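Local coordinates for twitching motility pilus retraction protein (Geobacter sulfurreducens PCA, PDB 5ZFQ) that probably uses ATP hydrolysis, as a six-subunit ring-forming motor, to drive the retraction of type IV pili, at residues T256-V267 with L282-S291; E308-L319 with H326-V334. All blocks are in the same frame, centred on the assembly; numbering follows the deposited sequence.

Contact 1: T256-V267 with L282-S291; sequences TNSAVQTINRIV and LSFVLEGVMS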
# COMPACT_ATOMS: atom_id res chain seq x y z
N THR A 256 -15.33 23.91 3.79
CA THR A 256 -14.43 24.93 4.23
C THR A 256 -15.24 26.08 4.76
O THR A 256 -16.36 26.30 4.39
CB THR A 256 -13.40 25.36 3.19
OG1 THR A 256 -14.00 25.44 1.91
CG2 THR A 256 -12.29 24.38 3.13
N ASN A 257 -14.67 26.84 5.65
CA ASN A 257 -15.53 27.83 6.29
C ASN A 257 -15.30 29.27 5.88
O ASN A 257 -15.92 30.19 6.43
CB ASN A 257 -15.36 27.70 7.80
CG ASN A 257 -15.65 26.30 8.28
OD1 ASN A 257 -14.76 25.61 8.78
ND2 ASN A 257 -16.90 25.87 8.14
N SER A 258 -14.41 29.48 4.91
CA SER A 258 -14.17 30.81 4.38
C SER A 258 -13.66 30.71 2.94
O SER A 258 -13.24 29.63 2.51
CB SER A 258 -13.16 31.58 5.25
OG SER A 258 -11.84 31.07 5.11
N ALA A 259 -13.70 31.82 2.22
CA ALA A 259 -13.22 31.88 0.84
C ALA A 259 -11.74 31.56 0.78
O ALA A 259 -11.30 30.74 -0.03
CB ALA A 259 -13.49 33.24 0.26
N VAL A 260 -10.97 32.24 1.64
CA VAL A 260 -9.53 32.04 1.74
C VAL A 260 -9.18 30.59 2.10
O VAL A 260 -8.30 29.97 1.51
CB VAL A 260 -8.90 33.01 2.80
CG1 VAL A 260 -7.42 32.71 3.01
CG2 VAL A 260 -9.13 34.46 2.40
N GLN A 261 -9.89 30.06 3.08
CA GLN A 261 -9.68 28.68 3.48
C GLN A 261 -10.05 27.71 2.36
O GLN A 261 -9.38 26.69 2.17
CB GLN A 261 -10.49 28.40 4.73
CG GLN A 261 -10.26 27.09 5.39
CD GLN A 261 -11.20 26.92 6.57
OE1 GLN A 261 -12.22 26.24 6.45
NE2 GLN A 261 -10.86 27.54 7.71
N THR A 262 -11.09 28.06 1.60
CA THR A 262 -11.54 27.26 0.46
C THR A 262 -10.50 27.21 -0.67
O THR A 262 -10.19 26.14 -1.20
CB THR A 262 -12.85 27.80 -0.14
OG1 THR A 262 -13.92 27.61 0.80
CG2 THR A 262 -13.17 27.09 -1.46
N ILE A 263 -9.99 28.38 -1.04
CA ILE A 263 -9.02 28.48 -2.14
C ILE A 263 -7.72 27.75 -1.78
O ILE A 263 -7.16 27.03 -2.61
CB ILE A 263 -8.75 29.96 -2.49
CG1 ILE A 263 -9.96 30.55 -3.23
CG2 ILE A 263 -7.47 30.11 -3.33
CD1 ILE A 263 -10.09 32.05 -3.10
N ASN A 264 -7.25 27.92 -0.55
CA ASN A 264 -6.03 27.23 -0.10
C ASN A 264 -6.17 25.72 -0.17
O ASN A 264 -5.27 25.02 -0.62
CB ASN A 264 -5.63 27.67 1.31
CG ASN A 264 -4.85 28.98 1.33
OD1 ASN A 264 -4.02 29.24 0.45
ND2 ASN A 264 -5.12 29.82 2.33
N ARG A 265 -7.34 25.24 0.25
CA ARG A 265 -7.66 23.81 0.22
C ARG A 265 -7.66 23.23 -1.19
O ARG A 265 -7.23 22.10 -1.38
CB ARG A 265 -9.01 23.55 0.88
CG ARG A 265 -9.38 22.07 0.99
CD ARG A 265 -8.41 21.31 1.83
NE ARG A 265 -8.05 22.10 2.99
CZ ARG A 265 -8.80 22.24 4.08
NH1 ARG A 265 -9.97 21.61 4.17
NH2 ARG A 265 -8.38 23.01 5.09
N ILE A 266 -8.14 24.00 -2.17
CA ILE A 266 -8.11 23.56 -3.56
C ILE A 266 -6.67 23.30 -4.03
O ILE A 266 -6.38 22.33 -4.72
CB ILE A 266 -8.76 24.59 -4.51
CG1 ILE A 266 -10.23 24.81 -4.15
CG2 ILE A 266 -8.60 24.17 -5.96
CD1 ILE A 266 -11.07 23.60 -4.34
N VAL A 267 -5.76 24.18 -3.61
CA VAL A 267 -4.38 24.15 -4.07
C VAL A 267 -3.56 23.11 -3.32
O VAL A 267 -2.85 22.30 -3.92
CB VAL A 267 -3.69 25.53 -3.90
CG1 VAL A 267 -2.26 25.48 -4.38
CG2 VAL A 267 -4.47 26.63 -4.61
N LEU A 282 -7.60 28.39 -11.24
CA LEU A 282 -8.58 28.95 -10.34
C LEU A 282 -8.80 30.42 -10.64
O LEU A 282 -9.93 30.91 -10.60
CB LEU A 282 -8.16 28.79 -8.89
CG LEU A 282 -8.59 27.54 -8.14
CD1 LEU A 282 -7.89 27.53 -6.79
CD2 LEU A 282 -10.10 27.53 -7.98
N SER A 283 -7.70 31.12 -10.94
CA SER A 283 -7.77 32.56 -11.14
C SER A 283 -8.63 32.84 -12.37
O SER A 283 -9.34 33.85 -12.42
CB SER A 283 -6.37 33.20 -11.29
OG SER A 283 -5.62 32.65 -12.37
N PHE A 284 -8.58 31.92 -13.32
CA PHE A 284 -9.30 32.06 -14.58
C PHE A 284 -10.80 31.71 -14.46
O PHE A 284 -11.65 32.46 -14.95
CB PHE A 284 -8.62 31.19 -15.65
CG PHE A 284 -9.37 31.10 -16.95
CD1 PHE A 284 -10.03 32.22 -17.48
CD2 PHE A 284 -9.42 29.91 -17.66
CE1 PHE A 284 -10.74 32.14 -18.69
CE2 PHE A 284 -10.12 29.82 -18.86
CZ PHE A 284 -10.78 30.95 -19.37
N VAL A 285 -11.11 30.59 -13.80
CA VAL A 285 -12.45 30.01 -13.89
C VAL A 285 -13.36 30.31 -12.68
O VAL A 285 -14.60 30.23 -12.81
CB VAL A 285 -12.40 28.46 -14.10
CG1 VAL A 285 -11.52 28.09 -15.28
CG2 VAL A 285 -11.96 27.75 -12.84
N LEU A 286 -12.77 30.64 -11.53
CA LEU A 286 -13.54 30.92 -10.31
C LEU A 286 -14.43 32.13 -10.52
O LEU A 286 -13.95 33.19 -10.91
CB LEU A 286 -12.61 31.16 -9.12
CG LEU A 286 -13.10 30.97 -7.69
CD1 LEU A 286 -13.75 29.59 -7.50
CD2 LEU A 286 -11.94 31.14 -6.72
N GLU A 287 -15.73 31.96 -10.29
CA GLU A 287 -16.68 33.06 -10.50
C GLU A 287 -17.33 33.45 -9.19
O GLU A 287 -18.02 34.46 -9.10
CB GLU A 287 -17.74 32.70 -11.55
CG GLU A 287 -17.22 32.67 -12.99
CD GLU A 287 -16.60 34.00 -13.44
OE1 GLU A 287 -17.01 35.08 -12.93
OE2 GLU A 287 -15.68 33.97 -14.30
N GLY A 288 -17.09 32.65 -8.16
CA GLY A 288 -17.67 32.94 -6.86
C GLY A 288 -17.52 31.84 -5.83
O GLY A 288 -17.49 30.64 -6.14
N VAL A 289 -17.42 32.26 -4.58
CA VAL A 289 -17.29 31.34 -3.46
C VAL A 289 -18.25 31.78 -2.38
O VAL A 289 -18.23 32.93 -1.94
CB VAL A 289 -15.85 31.30 -2.87
CG1 VAL A 289 -15.79 30.34 -1.67
CG2 VAL A 289 -14.82 30.95 -3.96
N MET A 290 -19.09 30.87 -1.94
CA MET A 290 -19.96 31.17 -0.83
C MET A 290 -19.66 30.23 0.33
O MET A 290 -19.68 29.02 0.20
CB MET A 290 -21.42 31.09 -1.26
CG MET A 290 -21.75 32.13 -2.32
SD MET A 290 -23.40 31.95 -3.01
CE MET A 290 -23.43 30.22 -3.29
N SER A 291 -19.47 30.80 1.50
CA SER A 291 -19.24 30.03 2.68
C SER A 291 -20.39 30.25 3.61
O SER A 291 -20.71 31.34 3.92
CB SER A 291 -17.94 30.42 3.30
OG SER A 291 -16.94 29.86 2.51

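Contact 2: E308-L319 with H326-V334; sequences EVMVPNPAIRNL and HQIYSQMQV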
# COMPACT_ATOMS: atom_id res chain seq x y z
N GLU A 308 -20.50 34.18 3.86
CA GLU A 308 -19.38 34.90 3.39
C GLU A 308 -19.41 34.71 1.89
O GLU A 308 -19.51 33.62 1.42
CB GLU A 308 -18.11 34.34 3.98
CG GLU A 308 -16.88 34.78 3.25
CD GLU A 308 -15.66 34.88 4.10
OE1 GLU A 308 -15.58 35.76 4.93
OE2 GLU A 308 -14.76 34.09 3.94
N VAL A 309 -19.36 35.80 1.14
CA VAL A 309 -19.36 35.74 -0.30
C VAL A 309 -18.16 36.40 -0.93
O VAL A 309 -17.90 37.53 -0.68
CB VAL A 309 -20.57 36.50 -0.88
CG1 VAL A 309 -20.62 36.39 -2.37
CG2 VAL A 309 -21.85 36.02 -0.26
N MET A 310 -17.46 35.69 -1.79
CA MET A 310 -16.34 36.26 -2.49
C MET A 310 -16.61 36.26 -3.99
O MET A 310 -16.78 35.23 -4.56
CB MET A 310 -15.12 35.42 -2.24
CG MET A 310 -13.82 36.06 -2.66
SD MET A 310 -13.26 35.85 -4.33
CE MET A 310 -13.11 34.12 -4.55
N VAL A 311 -16.60 37.43 -4.60
CA VAL A 311 -16.79 37.55 -6.03
C VAL A 311 -15.49 38.03 -6.59
O VAL A 311 -15.04 39.09 -6.27
CB VAL A 311 -17.86 38.56 -6.39
CG1 VAL A 311 -18.14 38.51 -7.87
CG2 VAL A 311 -19.14 38.25 -5.65
N PRO A 312 -14.86 37.17 -7.48
CA PRO A 312 -13.57 37.63 -7.99
C PRO A 312 -13.57 38.84 -8.87
O PRO A 312 -14.53 39.10 -9.53
CB PRO A 312 -13.08 36.44 -8.78
CG PRO A 312 -13.66 35.30 -8.09
CD PRO A 312 -15.03 35.75 -7.98
N ASN A 313 -12.48 39.57 -8.85
CA ASN A 313 -12.30 40.75 -9.66
C ASN A 313 -10.89 40.77 -10.17
O ASN A 313 -10.10 39.99 -9.74
CB ASN A 313 -12.67 42.03 -8.93
CG ASN A 313 -11.88 42.24 -7.67
OD1 ASN A 313 -10.78 41.78 -7.52
ND2 ASN A 313 -12.46 42.97 -6.77
N PRO A 314 -10.57 41.62 -11.12
CA PRO A 314 -9.18 41.58 -11.59
C PRO A 314 -8.17 41.46 -10.45
O PRO A 314 -7.27 40.61 -10.52
CB PRO A 314 -9.03 42.91 -12.31
CG PRO A 314 -10.37 43.18 -12.85
CD PRO A 314 -11.34 42.68 -11.81
N ALA A 315 -8.37 42.26 -9.41
CA ALA A 315 -7.43 42.33 -8.29
C ALA A 315 -7.26 41.00 -7.56
O ALA A 315 -6.15 40.67 -7.11
CB ALA A 315 -7.88 43.42 -7.30
N ILE A 316 -8.35 40.24 -7.44
CA ILE A 316 -8.35 38.96 -6.72
C ILE A 316 -7.79 37.82 -7.57
O ILE A 316 -7.06 36.97 -7.07
CB ILE A 316 -9.78 38.62 -6.21
CG1 ILE A 316 -10.14 39.57 -5.06
CG2 ILE A 316 -9.89 37.14 -5.79
CD1 ILE A 316 -11.48 39.31 -4.41
N ARG A 317 -8.13 37.82 -8.85
CA ARG A 317 -7.61 36.80 -9.75
C ARG A 317 -6.09 36.84 -9.77
O ARG A 317 -5.43 35.79 -9.84
CB ARG A 317 -8.15 36.97 -11.17
CG ARG A 317 -9.65 36.84 -11.30
CD ARG A 317 -10.06 36.84 -12.78
NE ARG A 317 -11.51 36.92 -12.91
CZ ARG A 317 -12.33 35.88 -12.74
NH1 ARG A 317 -11.85 34.68 -12.42
NH2 ARG A 317 -13.65 36.05 -12.87
N ASN A 318 -5.53 38.05 -9.71
CA ASN A 318 -4.09 38.23 -9.62
C ASN A 318 -3.56 37.70 -8.27
O ASN A 318 -2.58 36.96 -8.22
CB ASN A 318 -3.70 39.71 -9.83
CG ASN A 318 -3.91 40.18 -11.28
OD1 ASN A 318 -4.58 39.51 -12.09
ND2 ASN A 318 -3.35 41.34 -11.61
N LEU A 319 -4.24 38.05 -7.18
CA LEU A 319 -3.86 37.51 -5.88
C LEU A 319 -3.80 35.97 -5.87
O LEU A 319 -2.84 35.38 -5.35
CB LEU A 319 -4.81 38.00 -4.79
CG LEU A 319 -4.75 39.51 -4.51
CD1 LEU A 319 -5.65 39.85 -3.31
CD2 LEU A 319 -3.31 39.98 -4.30
N HIS A 326 -4.09 34.73 1.24
CA HIS A 326 -4.47 35.41 2.48
C HIS A 326 -4.99 36.84 2.23
O HIS A 326 -5.98 37.27 2.83
CB HIS A 326 -3.28 35.44 3.44
CG HIS A 326 -2.02 36.03 2.85
ND1 HIS A 326 -1.47 35.59 1.67
CD2 HIS A 326 -1.22 37.03 3.29
CE1 HIS A 326 -0.38 36.28 1.40
NE2 HIS A 326 -0.21 37.17 2.37
N GLN A 327 -4.33 37.54 1.32
CA GLN A 327 -4.66 38.93 0.99
C GLN A 327 -6.04 39.15 0.35
O GLN A 327 -6.54 40.27 0.32
CB GLN A 327 -3.59 39.51 0.07
CG GLN A 327 -2.21 39.63 0.70
CD GLN A 327 -1.32 40.57 -0.08
OE1 GLN A 327 -1.80 41.37 -0.89
NE2 GLN A 327 -0.02 40.50 0.17
N ILE A 328 -6.64 38.08 -0.17
CA ILE A 328 -7.96 38.17 -0.77
C ILE A 328 -8.95 38.80 0.19
O ILE A 328 -9.80 39.60 -0.21
CB ILE A 328 -8.46 36.76 -1.21
CG1 ILE A 328 -7.79 36.34 -2.53
CG2 ILE A 328 -9.98 36.72 -1.37
CD1 ILE A 328 -8.02 34.88 -2.88
N TYR A 329 -8.81 38.46 1.47
CA TYR A 329 -9.74 38.88 2.50
C TYR A 329 -9.91 40.40 2.57
O TYR A 329 -11.01 40.91 2.84
CB TYR A 329 -9.28 38.34 3.86
CG TYR A 329 -10.29 38.56 4.96
CD1 TYR A 329 -11.45 37.78 5.04
CD2 TYR A 329 -10.10 39.56 5.91
CE1 TYR A 329 -12.37 37.99 6.05
CE2 TYR A 329 -11.01 39.78 6.92
CZ TYR A 329 -12.15 39.00 6.99
OH TYR A 329 -13.05 39.23 8.00
N SER A 330 -8.82 41.11 2.30
CA SER A 330 -8.83 42.56 2.20
C SER A 330 -9.78 43.09 1.13
O SER A 330 -10.55 44.03 1.38
CB SER A 330 -7.41 43.07 1.91
OG SER A 330 -7.42 44.44 1.55
N GLN A 331 -9.73 42.49 -0.05
CA GLN A 331 -10.60 42.88 -1.15
C GLN A 331 -12.07 42.62 -0.81
O GLN A 331 -12.97 43.28 -1.34
CB GLN A 331 -10.21 42.14 -2.42
CG GLN A 331 -8.88 42.59 -2.96
CD GLN A 331 -8.85 44.10 -3.22
OE1 GLN A 331 -9.64 44.63 -4.01
NE2 GLN A 331 -7.93 44.80 -2.54
N MET A 332 -12.33 41.68 0.08
CA MET A 332 -13.70 41.34 0.41
C MET A 332 -14.32 42.34 1.38
O MET A 332 -15.55 42.50 1.44
CB MET A 332 -13.76 39.92 0.97
CG MET A 332 -12.94 38.95 0.16
SD MET A 332 -13.06 37.24 0.69
CE MET A 332 -14.72 37.15 1.39
N GLN A 333 -13.48 43.00 2.16
CA GLN A 333 -13.94 43.97 3.13
C GLN A 333 -14.58 45.17 2.46
O GLN A 333 -15.63 45.64 2.86
CB GLN A 333 -12.76 44.43 3.96
CG GLN A 333 -12.61 43.71 5.28
CD GLN A 333 -11.18 43.68 5.73
OE1 GLN A 333 -10.29 44.03 4.99
NE2 GLN A 333 -10.95 43.26 6.95
N VAL A 334 -13.96 45.62 1.38
CA VAL A 334 -14.43 46.79 0.65
C VAL A 334 -15.24 46.52 -0.60
O VAL A 334 -15.50 47.45 -1.35
CB VAL A 334 -13.24 47.65 0.24
CG1 VAL A 334 -12.25 47.71 1.37
CG2 VAL A 334 -12.59 47.08 -0.98

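Contact 1: T256-V267 with L282-S291
Ser258 O, whose peptide lies beside Ser291, is gripped twice by Thr262: the backbone N takes it in an ordinary helical bond, and OG1 of Thr262 adds one to Ser258 O at 2.7 Å from the opposite face of the carbonyl plane. With chi1 at -68°, OG1 sits beside its own backbone N, turned back to that carbonyl, while CB, OG1 and CG2 all lie against Val289 CG1. A valine in place of Thr262 would probably leave Ser258 O without its side-chain donor, with the backbone N-H of the same residue still in place, and the first turn less firmly held. Serine suits the N-cap, since Ser258 OG accepts from Gln261 N at 3.0 Å. Ser291 is small enough for its OG to come within 3.4 Å of Ser258 C, and it bonds Thr155. Elsewhere the contact is apolar. Val289 CG1 lies 3.9 Å from Ala259 CA, an approach that alanine's short side chain allows. Leu286 CD2 meets Ile263 CG1 at 4.1 Å, and Leu282 CD1 reaches Ile266 CG2 at 3.5 Å. Helix 259-267 crosses strand 286-291 at 116°, and helix 259-268 also rests on the flanking strands 150-155 and 303-310, with Ile266 against helix 234-245.

Contact 2: E308-L319 with H326-V334
Apolar packing carries most of this contact, beginning with Ile328, whose two branches serve different partners. CG1 lies 4.0 Å from Ile316 CG2 and also touches Leu319 CB, whereas CG2 meets Met310 CG at 4.1 Å. Isoleucine suits the position because branching at CB lets one residue face both the strand and the helix of segment 308-319. Leu319 reaches over the Gln327-Ile328 peptide, its CD1 3.7 Å from Ile328 N, and the same methyl touches Gln327 CB. Ile316 slides past Gln331 in the opposite direction, CD1 lying 3.7 Å from Gln331 CB; the aliphatic part of the glutamine thus packs as a hydrocarbon while OE1 extends toward Ala315 CB.

The thioether of Met332 forms a second group. Met332 lays its SD 3.6 Å from Met310 CG, the two side chains crossing at about a right angle. Its CE then meets Glu308, 3.7 Å from CD. Glu308 has CG anti to the backbone N, chi1 163°, and is extended beyond CG, which lets its CG and CD lie beside Met332 CE.

The polar ends of Glu308 and Tyr329 find their partners beyond the contact. The buried Glu308 carboxylate accepts from Met344 N through OE1 and from Ala259 N through OE2, and OE1 also lies near the plane of the Tyr329 ring at its edge. Tyr329 OH bonds Glu371. Within segment 308-319, Asn313 is the N-cap, its OD1 accepting from Ile316 N at 2.9 Å, a role for which asparagine's short amide is well suited.

Helix 314-319 and the weakly bonded helix 328-333 run nearly antiparallel, at 167°, with strand 308-310 crossing the second at 103°. The pair packs on strand 303-310, outermost within this chain of a mixed, mainly parallel sheet consistent with the RecA-like ATPase core expected for this family.

Overall arrangement
Contact 1 closes before contact 2 opens along the chain, and their centres lie about 10 Å apart on the same side of the chain's centre. Both build on one mixed sheet, in which strands 286-296 and 303-310 are consecutive in sequence and antiparallel neighbours. Ser291 N to Glu308 O, at 2.8 Å, is a probable hydrogen bond of that pairing. A second probable bond, Ser283 O to Arg317 NH1 at 2.6 Å, joins helix 275-285 to helix 314-321. Helix 259-268 serves both contacts, since Ala259 and Ile263 also touch residues of contact 2. Together they cover neighbouring strands of the sheet with helices, in what is probably the motor's ATPase domain.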